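Local coordinates for glutathione S-transferase (Agrobacterium tumefaciens, PDB 2YCD), which probably conjugates glutathione to electrophilic compounds, as other members of the glutathione transferase superfamily do, and binds S-(p-nitrobenzyl)glutathione, at residues Ala162-Gly165 / Asp166-Trp169. Residues are numbered along the deposited sequence; the frame is centred on the assembly and turned at random.
Sequences AWLG and DREW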
loop_
_atom_site.group_PDB
_atom_site.type_symbol
_atom_site.label_atom_id
_atom_site.label_comp_id
_atom_site.label_asym_id
_atom_site.label_seq_id
_atom_site.Cartn_x
_atom_site.Cartn_y
_atom_site.Cartn_z
ATOM N N ALA A 162 12.021 9.360 14.516
ATOM C CA ALA A 162 11.650 10.505 15.339
ATOM C C ALA A 162 10.238 10.325 15.849
ATOM O O ALA A 162 9.919 10.622 17.007
ATOM C CB ALA A 162 11.765 11.785 14.545
ATOM N N TRP A 163 9.364 9.835 14.986
ATOM C CA TRP A 163 8.003 9.665 15.408
ATOM C C TRP A 163 7.869 8.553 16.472
ATOM O O TRP A 163 7.137 8.707 17.462
ATOM C CB TRP A 163 7.084 9.460 14.194
ATOM C CG TRP A 163 5.686 9.389 14.636
ATOM C CD1 TRP A 163 4.789 10.416 14.753
ATOM C CD2 TRP A 163 5.031 8.219 15.108
ATOM N NE1 TRP A 163 3.604 9.941 15.256
ATOM C CE2 TRP A 163 3.733 8.595 15.492
ATOM C CE3 TRP A 163 5.421 6.887 15.260
ATOM C CZ2 TRP A 163 2.810 7.679 15.997
ATOM C CZ3 TRP A 163 4.508 5.993 15.764
ATOM C CH2 TRP A 163 3.222 6.385 16.119
ATOM N N LEU A 164 8.581 7.439 16.290
ATOM C CA LEU A 164 8.451 6.314 17.197
ATOM C C LEU A 164 8.930 6.671 18.604
ATOM O O LEU A 164 8.340 6.235 19.580
ATOM C CB LEU A 164 9.199 5.079 16.663
ATOM C CG LEU A 164 9.049 3.796 17.484
ATOM C CD1 LEU A 164 7.640 3.191 17.322
ATOM C CD2 LEU A 164 10.125 2.781 17.104
ATOM N N GLY A 165 9.998 7.453 18.706
ATOM C CA GLY A 165 10.522 7.802 20.027
ATOM C C GLY A 165 10.758 6.569 20.890
ATOM O O GLY A 165 11.452 5.642 20.459
ATOM N N ASP A 166 10.175 6.559 22.093
ATOM C CA ASP A 166 10.314 5.446 23.023
ATOM C C ASP A 166 9.087 4.521 23.048
ATOM O O ASP A 166 8.934 3.708 23.961
ATOM C CB ASP A 166 10.586 5.986 24.441
ATOM C CG ASP A 166 10.980 4.897 25.418
ATOM O OD1 ASP A 166 11.914 4.134 25.114
ATOM O OD2 ASP A 166 10.353 4.797 26.496
ATOM N N ARG A 167 8.223 4.619 22.045
ATOM C CA ARG A 167 7.044 3.750 21.998
ATOM C C ARG A 167 7.467 2.290 21.851
ATOM O O ARG A 167 8.391 1.987 21.082
ATOM C CB ARG A 167 6.150 4.128 20.811
ATOM C CG ARG A 167 5.508 5.520 20.874
ATOM C CD ARG A 167 4.891 5.895 19.532
ATOM N NE ARG A 167 4.327 7.244 19.537
ATOM C CZ ARG A 167 3.025 7.512 19.529
ATOM N NH1 ARG A 167 2.137 6.526 19.499
ATOM N NH2 ARG A 167 2.607 8.771 19.540
ATOM N N GLU A 168 6.780 1.387 22.560
ATOM C CA GLU A 168 7.021 -0.039 22.386
ATOM C C GLU A 168 6.557 -0.468 20.985
ATOM O O GLU A 168 7.296 -1.146 20.281
ATOM C CB GLU A 168 6.291 -0.856 23.460
ATOM C CG GLU A 168 6.739 -2.310 23.511
ATOM C CD GLU A 168 5.962 -3.136 24.526
ATOM O OE1 GLU A 168 5.042 -2.590 25.164
ATOM O OE2 GLU A 168 6.270 -4.335 24.666
ATOM N N TRP A 169 5.355 -0.030 20.612
ATOM C CA TRP A 169 4.731 -0.391 19.333
ATOM C C TRP A 169 4.189 0.869 18.678
ATOM O O TRP A 169 4.180 1.941 19.288
ATOM C CB TRP A 169 3.620 -1.428 19.545
ATOM C CG TRP A 169 4.071 -2.644 20.327
ATOM C CD1 TRP A 169 3.660 -3.007 21.582
ATOM C CD2 TRP A 169 5.020 -3.638 19.910
ATOM N NE1 TRP A 169 4.291 -4.165 21.960
ATOM C CE2 TRP A 169 5.137 -4.568 20.959
ATOM C CE3 TRP A 169 5.782 -3.835 18.750
ATOM C CZ2 TRP A 169 5.972 -5.682 20.888
ATOM C CZ3 TRP A 169 6.628 -4.939 18.683
ATOM C CH2 TRP A 169 6.713 -5.847 19.749
HETATM O O HOH W 1 6.731 8.965 20.281
HETATM O O HOH W 2 5.169 10.464 18.221
HETATM O O HOH W 3 10.879 2.919 20.718
#
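Trp163 O, a carbonyl in the last turn of helix 142-164, accepts a hydrogen bond from each of two waters, which carry its reach on to Arg167. Water 1 lies 2.9 Å from Trp163 O and accepts the Arg167 NE hydrogen in the guanidinium plane; water 2 sits 2.7 Å from the same oxygen and has a weak bond from Arg167 NH2. While the waters meet these N-H groups, water 1 at the guanidinium edge, the indole takes one face of the group: its centre is 4.1 Å from that of the Trp163 ring, with the planes 23° apart, a cation-pi stack. Trp163 CZ2 stands over the middle of the guanidinium, 3.5 Å from Arg167 CZ, while NE reaches the rim of the six-membered ring. The Arg167 chain, extended from CG to NE, runs back past the helix end to get there. The backbone itself reverses in a type II' beta turn from Leu164 to Arg167, with Gly165 leaving helical geometry at positive phi (52°) right after the helix. Arg167 N donates to Leu164 O across the turn at 2.9 Å, nearly straight at 163°. Leu164 CD1 meets Arg167 CB at 3.9 Å. Water 3 donates to both Gly165 O and Arg167 O, bridging two carbonyls of the turn. The turn starts the connection to helix 176-185 in the all-helical C-terminal domain of the GST fold. Asn199 on helix 198-208 also binds Gly165 O, and Pro69 of the second subunit packs on Trp163.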